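Local coordinates for diphthine synthase (Aeropyrum pernix, PDB 1WDE), which probably catalyses the S-adenosyl-L-methionine-dependent trimethylation of a modified histidine in elongation factor 2, giving the diphthine intermediate of diphthamide biosynthesis, at residues Glu6-Leu11 with Ala81-Val86; Thr23-Asp28 with Arg115-Val120; Val36-Tyr41 with Ala87-Gly92; Arg75-Arg80 with Ser101-Glu106. One frame throughout, in Å; residues are numbered along the deposited sequence.

How the contacts relate
All four contacts belong to the N-terminal half of the chain, built round one parallel sheet in the order 62-64, 35-39, 85-90, 9-14, 113-117. Contacts 1 and 3 pair strand 85-90 with its two neighbours, their centres about 17 Å apart, and Val88 N meets Leu11 O at 2.8 Å between them. Contact 4 lies beside this sheet: Leu103 CD2 reaches Leu10 CD2 of contact 1 at 3.8 Å, and Ile77 CG2 reaches Val88 CG2 of contact 3 at 4.0 Å. Contact 2 is nearest the probable cofactor site, with the side chains of Pro118 and Asp93 about 4 Å apart; Thr90 of contact 3 is about 7 Å from Asp93.

Contact 1: Glu6-Leu11 with Ala81-Val86; sequences EAVTLL and ALDAVV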
# COMPACT_ATOMS: atom_id res chain seq x y z
N GLU A 6 17.02 -16.56 -27.03
CA GLU A 6 16.29 -16.15 -25.80
C GLU A 6 14.87 -15.65 -26.10
O GLU A 6 14.62 -14.44 -26.09
CB GLU A 6 17.07 -15.06 -25.06
CG GLU A 6 17.68 -15.52 -23.75
CD GLU A 6 16.63 -16.02 -22.77
OE1 GLU A 6 15.67 -15.26 -22.50
OE2 GLU A 6 16.76 -17.16 -22.27
N ALA A 7 13.96 -16.59 -26.37
CA ALA A 7 12.57 -16.27 -26.67
C ALA A 7 12.01 -15.22 -25.71
O ALA A 7 12.48 -15.10 -24.58
CB ALA A 7 11.71 -17.54 -26.63
N VAL A 8 11.01 -14.48 -26.17
CA VAL A 8 10.40 -13.42 -25.37
C VAL A 8 10.18 -13.81 -23.91
O VAL A 8 9.39 -14.72 -23.60
CB VAL A 8 9.04 -12.97 -25.96
CG1 VAL A 8 8.65 -11.64 -25.36
CG2 VAL A 8 9.12 -12.87 -27.48
N THR A 9 10.88 -13.13 -23.01
CA THR A 9 10.76 -13.37 -21.58
C THR A 9 10.55 -12.06 -20.82
O THR A 9 11.26 -11.08 -21.04
CB THR A 9 12.00 -14.09 -21.02
OG1 THR A 9 12.12 -15.37 -21.65
CG2 THR A 9 11.87 -14.29 -19.53
N LEU A 10 9.55 -12.04 -19.95
CA LEU A 10 9.23 -10.85 -19.18
C LEU A 10 9.68 -11.01 -17.73
O LEU A 10 9.42 -12.02 -17.08
CB LEU A 10 7.73 -10.58 -19.23
CG LEU A 10 7.18 -9.49 -18.30
CD1 LEU A 10 7.72 -8.14 -18.70
CD2 LEU A 10 5.67 -9.50 -18.36
N LEU A 11 10.38 -9.99 -17.22
CA LEU A 11 10.84 -10.01 -15.85
C LEU A 11 10.14 -8.90 -15.09
O LEU A 11 10.34 -7.72 -15.40
CB LEU A 11 12.36 -9.77 -15.79
CG LEU A 11 13.25 -10.68 -16.64
CD1 LEU A 11 14.73 -10.38 -16.32
CD2 LEU A 11 12.93 -12.13 -16.34
N ALA A 81 7.34 -9.78 -30.78
CA ALA A 81 7.81 -9.35 -32.08
C ALA A 81 9.21 -9.78 -32.25
O ALA A 81 9.65 -10.46 -33.18
CB ALA A 81 7.69 -7.85 -32.18
N LEU A 82 10.07 -9.47 -31.44
CA LEU A 82 11.26 -10.07 -31.73
C LEU A 82 11.25 -11.21 -30.72
O LEU A 82 10.23 -11.91 -30.65
CB LEU A 82 12.27 -8.99 -31.88
CG LEU A 82 12.13 -8.77 -33.40
CD1 LEU A 82 13.08 -7.81 -34.09
CD2 LEU A 82 12.32 -10.11 -34.13
N ASP A 83 12.26 -11.43 -30.01
CA ASP A 83 12.33 -12.52 -28.97
C ASP A 83 13.40 -12.04 -28.07
O ASP A 83 14.57 -12.10 -28.42
CB ASP A 83 12.72 -13.93 -29.59
CG ASP A 83 11.67 -14.61 -30.53
OD1 ASP A 83 11.57 -14.25 -31.76
OD2 ASP A 83 10.89 -15.55 -30.09
N ALA A 84 13.02 -11.54 -26.93
CA ALA A 84 14.01 -10.96 -26.04
C ALA A 84 13.56 -10.98 -24.58
O ALA A 84 12.41 -11.27 -24.27
CB ALA A 84 14.25 -9.51 -26.47
N VAL A 85 14.57 -10.53 -23.79
CA VAL A 85 14.34 -10.46 -22.34
C VAL A 85 13.99 -9.03 -21.94
O VAL A 85 14.84 -8.13 -22.01
CB VAL A 85 15.59 -10.88 -21.57
CG1 VAL A 85 15.28 -11.08 -20.08
CG2 VAL A 85 16.17 -12.18 -22.12
N VAL A 86 12.75 -8.81 -21.55
CA VAL A 86 12.29 -7.49 -21.15
C VAL A 86 11.98 -7.43 -19.66
O VAL A 86 11.32 -8.31 -19.11
CB VAL A 86 11.03 -7.07 -21.94
CG1 VAL A 86 10.49 -5.76 -21.43
CG2 VAL A 86 11.37 -6.92 -23.42
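Val8 meets the 81-86 segment first through its CG2 methyl, which lies 3.5 Å from Leu82 O and also touches the backbone of Asp83. At Asp83 the contact turns to the chain just before Val8: Asp83 CB rests against Ala7 CA at 3.7 Å. Here the two chains are not yet a sheet, and Val8 N is buried without a partner in the model. Ala84 O starts the ladder. Thr9 N donates to Ala84 O at 2.7 Å, with an N-H...O angle of 165°. Ala84 O also receives a CA-H...O contact from Val8 CA at 3.1 Å, so two neighbouring residues close on it. Val85 pairs with Thr9, and its two methyls diverge. Val85 CG1, anti to the backbone N (chi1 -168°), touches Leu11 CD1 at 3.9 Å, while Val85 CG2 lies 3.1 Å from Glu6 OE1. An alanine here, lacking both methyls, would probably open a gap beside Leu11 CD1 and let the Glu6 carboxylate turn more freely. Val86 pairs with Leu10 on the other face; Val86 N donates to Thr9 O at 2.8 Å. Val86 O in turn accepts from Leu11 N at 2.7 Å, the alternation of a parallel ladder. Asp34 OD2 hydrogen-bonds Val85 N, and strand 113-117 takes the far edge of strand 9-14, where Thr9 touches Ala113, while Leu10 turns to Ala107 of helix 100-109.

Contact 2: Thr23-Asp28 with Arg115-Val120; sequences TLEALD and RYIPGV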
# COMPACT_ATOMS: atom_id res chain seq x y z
N THR A 23 17.67 -6.56 -4.07
CA THR A 23 18.26 -7.87 -3.79
C THR A 23 19.29 -8.16 -4.88
O THR A 23 19.25 -7.54 -5.94
CB THR A 23 17.21 -9.02 -3.76
OG1 THR A 23 16.52 -9.06 -5.02
CG2 THR A 23 16.18 -8.82 -2.61
N LEU A 24 20.20 -9.08 -4.61
CA LEU A 24 21.22 -9.45 -5.59
C LEU A 24 20.58 -9.98 -6.88
O LEU A 24 20.97 -9.59 -8.00
CB LEU A 24 22.14 -10.52 -4.99
CG LEU A 24 22.85 -10.08 -3.71
CD1 LEU A 24 23.64 -11.24 -3.13
CD2 LEU A 24 23.77 -8.90 -4.01
N GLU A 25 19.58 -10.85 -6.75
CA GLU A 25 18.97 -11.39 -7.97
C GLU A 25 18.24 -10.33 -8.77
O GLU A 25 18.17 -10.43 -10.01
CB GLU A 25 18.04 -12.57 -7.66
CG GLU A 25 17.01 -12.34 -6.56
CD GLU A 25 15.98 -13.46 -6.51
OE1 GLU A 25 16.37 -14.65 -6.46
OE2 GLU A 25 14.77 -13.14 -6.50
N ALA A 26 17.70 -9.31 -8.11
CA ALA A 26 17.02 -8.26 -8.85
C ALA A 26 18.07 -7.46 -9.65
O ALA A 26 17.86 -7.12 -10.81
CB ALA A 26 16.26 -7.32 -7.90
N LEU A 27 19.16 -7.11 -8.98
CA LEU A 27 20.25 -6.36 -9.61
C LEU A 27 20.71 -7.19 -10.82
O LEU A 27 20.77 -6.69 -11.95
CB LEU A 27 21.40 -6.16 -8.61
CG LEU A 27 21.23 -5.18 -7.44
CD1 LEU A 27 22.33 -5.37 -6.42
CD2 LEU A 27 21.24 -3.75 -7.93
N ASP A 28 20.99 -8.46 -10.57
CA ASP A 28 21.43 -9.39 -11.62
C ASP A 28 20.43 -9.43 -12.80
O ASP A 28 20.80 -9.20 -13.96
CB ASP A 28 21.59 -10.78 -11.03
CG ASP A 28 22.24 -11.76 -12.00
OD1 ASP A 28 22.21 -12.98 -11.72
OD2 ASP A 28 22.79 -11.31 -13.02
N ARG A 115 8.80 -14.23 -15.25
CA ARG A 115 9.53 -14.46 -14.00
C ARG A 115 9.19 -13.31 -13.05
O ARG A 115 9.29 -12.14 -13.42
CB ARG A 115 11.04 -14.47 -14.25
CG ARG A 115 11.49 -15.42 -15.34
CD ARG A 115 11.43 -16.85 -14.87
NE ARG A 115 12.63 -17.24 -14.14
CZ ARG A 115 12.75 -18.40 -13.51
NH1 ARG A 115 13.87 -18.71 -12.86
NH2 ARG A 115 11.74 -19.25 -13.50
N TYR A 116 8.77 -13.65 -11.84
CA TYR A 116 8.43 -12.64 -10.85
C TYR A 116 9.60 -12.57 -9.88
O TYR A 116 9.86 -13.53 -9.14
CB TYR A 116 7.12 -13.02 -10.14
CG TYR A 116 6.94 -12.43 -8.75
CD1 TYR A 116 7.32 -11.11 -8.46
CD2 TYR A 116 6.39 -13.18 -7.72
CE1 TYR A 116 7.14 -10.58 -7.18
CE2 TYR A 116 6.21 -12.66 -6.44
CZ TYR A 116 6.59 -11.36 -6.18
OH TYR A 116 6.46 -10.86 -4.91
N ILE A 117 10.34 -11.46 -9.90
CA ILE A 117 11.47 -11.31 -8.98
C ILE A 117 10.97 -10.42 -7.84
O ILE A 117 10.69 -9.25 -8.04
CB ILE A 117 12.68 -10.63 -9.67
CG1 ILE A 117 13.07 -11.41 -10.93
CG2 ILE A 117 13.87 -10.59 -8.68
CD1 ILE A 117 13.32 -12.89 -10.67
N PRO A 118 10.83 -10.98 -6.63
CA PRO A 118 10.33 -10.13 -5.53
C PRO A 118 11.24 -9.02 -5.00
O PRO A 118 12.47 -9.07 -5.12
CB PRO A 118 9.96 -11.14 -4.44
CG PRO A 118 10.70 -12.39 -4.77
CD PRO A 118 10.84 -12.41 -6.27
N GLY A 119 10.60 -7.98 -4.46
CA GLY A 119 11.32 -6.87 -3.87
C GLY A 119 10.69 -6.56 -2.52
O GLY A 119 9.54 -6.95 -2.27
N VAL A 120 11.41 -5.88 -1.63
CA VAL A 120 10.80 -5.53 -0.33
C VAL A 120 9.82 -4.39 -0.59
O VAL A 120 10.21 -3.34 -1.12
CB VAL A 120 11.85 -5.04 0.70
CG1 VAL A 120 11.14 -4.57 1.97
CG2 VAL A 120 12.83 -6.16 1.05
O HOH W 1 14.54 -10.67 -5.14
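Ile117 and Ala26 make the apolar part of this surface contact, with Ile117 CG2 lying 4.1 Å from Ala26 CB. The same methyl is met by the carboxylate of Glu25, whose OE2 comes within 3.5 Å of Ile117 CG2. Glu25 CG stands between its backbone N and carbonyl carbon (chi1 50°), and beyond it the chain is extended, crossing Ile117 and Pro118 obliquely. Helix 24-32 thus lies against strand 113-117, an outermost strand of the parallel sheet in the alpha/beta domain of a tetrapyrrole-methylase fold, and Ala26 and Ile117 both also touch Val13 of the adjoining strand. Polar linkage between the segments is by water. One water donates to Pro118 O at 2.6 Å and to Glu25 OE2 at 2.8 Å, and accepts from Thr23 OG1 at 2.6 Å. Thr23 is the N-cap of the helix, and its hydroxyl has a second task: Thr23 OG1 also accepts a weak capping bond from Ala26 N at 3.3 Å. Past the strand, Pro118 CD sits 4.2 Å above the centre of the Tyr116 ring. Tyr116 OH and Gly119 N both bond OD1 of Asp93, a probable S-adenosyl-L-methionine-binding residue.

Contact 3: Val36-Tyr41 with Ala87-Gly92; sequences VYVESY and AVVTAG
Glu39 and Thr90 bond side chain to side chain near the C-terminal ends of two neighbouring parallel strands, 36-39 and 87-90, in the buried sheet of the tetrapyrrole-methylase domain. The axes of these strands come within 4.7 Å and differ by 25° in direction. Tyr37 N to Ala87 O, Val89 N to Tyr37 O and Glu39 N to Val89 O form the ladder, and on the Val36 face Val36 CG1 packs on Val89 CG2 at 3.8 Å. The CB of Glu39 projects to the face shared with Tyr37, Val88 and Thr90. Glu39 CG lies between the backbone N and the carbonyl carbon (chi1 65°), 3.7 Å from Val89 O. The chain bends at chi2, which places Glu39 CD 3.7 Å from Thr90 OG1. Glu39 OE1 accepts from Thr90 OG1 at 2.9 Å on its anti side, 30° out of the carboxylate plane, and also bonds His100 NE2 and Thr42 OG1. Glu39 OE2 takes a weak bond from Tyr41 N and stands 3.5 Å above the plane of the Tyr41 ring, offset toward its rim. An alanine in place of Glu39 would probably leave Thr90 OG1, Thr42 OG1 and His100 NE2 without their shared partner. Beyond the ladder a water joins the backbones, donating to Glu39 O at 2.7 Å and accepting from Ala91 N at 2.8 Å.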
# COMPACT_ATOMS: atom_id res chain seq x y z
N VAL A 36 14.92 -2.50 -20.33
CA VAL A 36 14.47 -2.24 -18.97
C VAL A 36 13.50 -1.07 -18.87
O VAL A 36 13.90 0.09 -18.99
CB VAL A 36 15.65 -1.94 -18.04
CG1 VAL A 36 15.15 -1.74 -16.61
CG2 VAL A 36 16.66 -3.08 -18.09
N TYR A 37 12.22 -1.38 -18.69
CA TYR A 37 11.19 -0.36 -18.53
C TYR A 37 11.13 -0.11 -17.03
O TYR A 37 11.25 -1.04 -16.24
CB TYR A 37 9.85 -0.87 -19.03
CG TYR A 37 9.79 -1.13 -20.51
CD1 TYR A 37 9.71 -0.08 -21.42
CD2 TYR A 37 9.83 -2.43 -21.01
CE1 TYR A 37 9.67 -0.31 -22.80
CE2 TYR A 37 9.79 -2.67 -22.38
CZ TYR A 37 9.71 -1.61 -23.27
OH TYR A 37 9.66 -1.87 -24.62
N VAL A 38 10.96 1.15 -16.65
CA VAL A 38 10.90 1.52 -15.25
C VAL A 38 9.68 2.38 -15.03
O VAL A 38 9.49 3.39 -15.70
CB VAL A 38 12.18 2.30 -14.84
CG1 VAL A 38 12.08 2.73 -13.40
CG2 VAL A 38 13.40 1.44 -15.04
N GLU A 39 8.82 1.97 -14.10
CA GLU A 39 7.63 2.74 -13.81
C GLU A 39 7.70 3.24 -12.38
O GLU A 39 7.95 2.48 -11.45
CB GLU A 39 6.36 1.90 -14.07
CG GLU A 39 6.14 0.69 -13.17
CD GLU A 39 5.41 1.05 -11.89
OE1 GLU A 39 5.05 0.12 -11.13
OE2 GLU A 39 5.19 2.26 -11.64
N SER A 40 7.53 4.55 -12.23
CA SER A 40 7.61 5.16 -10.92
C SER A 40 6.31 5.85 -10.54
O SER A 40 6.31 6.76 -9.71
CB SER A 40 8.76 6.16 -10.91
OG SER A 40 8.94 6.71 -12.20
N TYR A 41 5.21 5.41 -11.13
CA TYR A 41 3.90 5.99 -10.85
C TYR A 41 3.06 5.21 -9.83
O TYR A 41 2.14 5.78 -9.24
CB TYR A 41 3.12 6.15 -12.16
CG TYR A 41 2.72 4.85 -12.82
CD1 TYR A 41 1.62 4.11 -12.37
CD2 TYR A 41 3.43 4.36 -13.92
CE1 TYR A 41 1.24 2.92 -13.00
CE2 TYR A 41 3.06 3.18 -14.56
CZ TYR A 41 1.96 2.46 -14.09
OH TYR A 41 1.57 1.30 -14.73
N ALA A 87 12.46 -6.38 -19.00
CA ALA A 87 12.23 -6.21 -17.58
C ALA A 87 11.38 -4.99 -17.28
O ALA A 87 11.54 -3.94 -17.92
CB ALA A 87 13.56 -6.11 -16.84
N VAL A 88 10.45 -5.14 -16.34
CA VAL A 88 9.61 -4.04 -15.89
C VAL A 88 9.94 -3.91 -14.42
O VAL A 88 9.76 -4.85 -13.63
CB VAL A 88 8.10 -4.33 -16.09
CG1 VAL A 88 7.27 -3.21 -15.48
CG2 VAL A 88 7.78 -4.45 -17.58
N VAL A 89 10.47 -2.75 -14.04
CA VAL A 89 10.88 -2.51 -12.67
C VAL A 89 9.94 -1.60 -11.91
O VAL A 89 9.55 -0.54 -12.39
CB VAL A 89 12.26 -1.88 -12.61
CG1 VAL A 89 12.76 -1.85 -11.17
CG2 VAL A 89 13.23 -2.68 -13.49
N THR A 90 9.60 -2.02 -10.69
CA THR A 90 8.72 -1.28 -9.81
C THR A 90 9.42 -1.04 -8.47
O THR A 90 10.19 -1.87 -8.02
CB THR A 90 7.42 -2.09 -9.55
OG1 THR A 90 6.70 -2.24 -10.78
CG2 THR A 90 6.52 -1.37 -8.53
N ALA A 91 9.18 0.12 -7.86
CA ALA A 91 9.76 0.35 -6.54
C ALA A 91 8.93 -0.61 -5.66
O ALA A 91 7.76 -0.86 -5.96
CB ALA A 91 9.53 1.82 -6.11
N GLY A 92 9.50 -1.16 -4.61
CA GLY A 92 8.74 -2.09 -3.79
C GLY A 92 8.67 -3.46 -4.45
O GLY A 92 9.68 -3.99 -4.91
O HOH W 2 7.26 1.91 -8.92

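Contact 4: Arg75-Arg80 with Ser101-Glu106; sequences REIVSR and SSLAAE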
# COMPACT_ATOMS: atom_id res chain seq x y z
N ARG A 75 -0.03 -4.21 -24.56
CA ARG A 75 0.16 -5.20 -25.63
C ARG A 75 1.55 -5.08 -26.28
O ARG A 75 2.03 -6.03 -26.91
CB ARG A 75 -0.85 -5.12 -26.80
CG ARG A 75 -1.90 -4.03 -26.72
CD ARG A 75 -2.19 -3.46 -28.11
NE ARG A 75 -1.48 -2.23 -28.25
CZ ARG A 75 -0.55 -1.94 -29.14
NH1 ARG A 75 -0.17 -2.80 -30.11
NH2 ARG A 75 0.09 -0.79 -29.11
N GLU A 76 2.17 -3.93 -26.12
CA GLU A 76 3.51 -3.70 -26.71
C GLU A 76 4.62 -4.28 -25.82
O GLU A 76 5.52 -4.99 -26.29
CB GLU A 76 3.77 -2.20 -26.90
CG GLU A 76 3.64 -1.75 -28.37
CD GLU A 76 4.79 -2.25 -29.25
OE1 GLU A 76 4.87 -1.87 -30.49
OE2 GLU A 76 5.69 -3.04 -28.77
N ILE A 77 4.54 -3.99 -24.52
CA ILE A 77 5.54 -4.49 -23.56
C ILE A 77 5.63 -6.01 -23.65
O ILE A 77 6.70 -6.60 -23.45
CB ILE A 77 5.19 -4.08 -22.13
CG1 ILE A 77 5.51 -2.62 -21.84
CG2 ILE A 77 5.95 -4.90 -21.08
CD1 ILE A 77 4.83 -1.65 -22.83
N VAL A 78 4.50 -6.63 -23.95
CA VAL A 78 4.44 -8.09 -24.11
C VAL A 78 5.12 -8.43 -25.44
O VAL A 78 4.82 -9.46 -26.06
CB VAL A 78 3.00 -8.58 -24.14
CG1 VAL A 78 2.90 -10.11 -24.15
CG2 VAL A 78 2.18 -8.13 -22.93
N SER A 79 5.99 -7.53 -25.80
CA SER A 79 6.80 -7.55 -27.03
C SER A 79 7.04 -8.99 -27.60
O SER A 79 8.08 -9.60 -27.33
CB SER A 79 8.17 -6.91 -26.74
OG SER A 79 8.96 -6.89 -27.91
N ARG A 80 6.03 -9.46 -28.38
CA ARG A 80 6.03 -10.79 -29.08
C ARG A 80 6.29 -10.53 -30.59
O ARG A 80 5.55 -11.01 -31.48
CB ARG A 80 4.67 -11.50 -28.91
CG ARG A 80 4.75 -12.82 -28.13
CD ARG A 80 5.96 -13.68 -28.51
NE ARG A 80 5.78 -15.10 -28.17
CZ ARG A 80 5.02 -15.95 -28.87
NH1 ARG A 80 4.34 -15.53 -29.96
NH2 ARG A 80 4.85 -17.24 -28.57
N SER A 101 -0.06 -7.71 -12.30
CA SER A 101 -0.34 -9.14 -12.48
C SER A 101 -1.11 -9.33 -13.80
O SER A 101 -1.07 -10.40 -14.40
CB SER A 101 -1.17 -9.68 -11.30
OG SER A 101 -2.31 -8.87 -11.05
N SER A 102 -1.80 -8.28 -14.25
CA SER A 102 -2.54 -8.34 -15.51
C SER A 102 -1.52 -8.40 -16.64
O SER A 102 -1.70 -9.14 -17.60
CB SER A 102 -3.44 -7.12 -15.68
OG SER A 102 -4.56 -7.18 -14.82
N LEU A 103 -0.44 -7.64 -16.52
CA LEU A 103 0.59 -7.67 -17.54
C LEU A 103 1.15 -9.09 -17.62
O LEU A 103 1.31 -9.65 -18.70
CB LEU A 103 1.72 -6.69 -17.20
CG LEU A 103 2.46 -6.00 -18.36
CD1 LEU A 103 3.65 -5.25 -17.80
CD2 LEU A 103 2.92 -7.02 -19.39
N ALA A 104 1.47 -9.67 -16.47
CA ALA A 104 2.02 -11.02 -16.42
C ALA A 104 1.06 -12.05 -17.00
O ALA A 104 1.49 -13.00 -17.64
CB ALA A 104 2.37 -11.40 -14.96
N ALA A 105 -0.24 -11.85 -16.78
CA ALA A 105 -1.25 -12.79 -17.28
C ALA A 105 -1.37 -12.76 -18.80
O ALA A 105 -1.43 -13.82 -19.43
CB ALA A 105 -2.62 -12.50 -16.66
N GLU A 106 -1.45 -11.57 -19.38
CA GLU A 106 -1.55 -11.49 -20.83
C GLU A 106 -0.26 -12.02 -21.47
O GLU A 106 -0.29 -12.67 -22.53
CB GLU A 106 -1.85 -10.05 -21.26
CG GLU A 106 -1.04 -8.97 -20.59
CD GLU A 106 -1.65 -7.59 -20.81
OE1 GLU A 106 -1.77 -7.17 -21.98
OE2 GLU A 106 -2.01 -6.93 -19.81
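Leu103 reaches across from helix 100-109 to Ile77 and Val78, at and just after the short, weakly bonded helix 74-77. Helix 100-109 is the connection of a beta-alpha-beta crossover from strand 85-90 to strand 113-117, two parallel strands with 9-14 between them, and residues 75-80 pack along its flank just before strand 85-90 begins. The contact is mostly apolar. Ile77 CG2 touches both branch ends of Leu103, CD1 at 4.0 Å and CD2 at 4.1 Å, and the two side chains cross at about a right angle. Val78 meets Leu103 differently: they slide past each other in opposite directions, with Val78 CG2 3.8 Å from Leu103 CD2. Chi1 of -174° puts Val78 CG1 anti to the backbone N and leaves CG2, anti to the carbonyl carbon, as the methyl that meets Leu103. Val78 CG2 also faces the aliphatic part of Glu106, 4.1 Å from Glu106 CG, one helical turn beyond Leu103. Val78 touches Ala110 and Val112 too, so residues following the helix add to its surroundings. Across the two segments no hydrogen bond forms. Arg75 N stays 4.3 Å from Glu106 OE1, too far to bond it. Glu106 OE1 is hydrogen-bonded to Ser74 OG, just ahead of the 75-80 segment, and lies 4.2 Å from Val78 CG2.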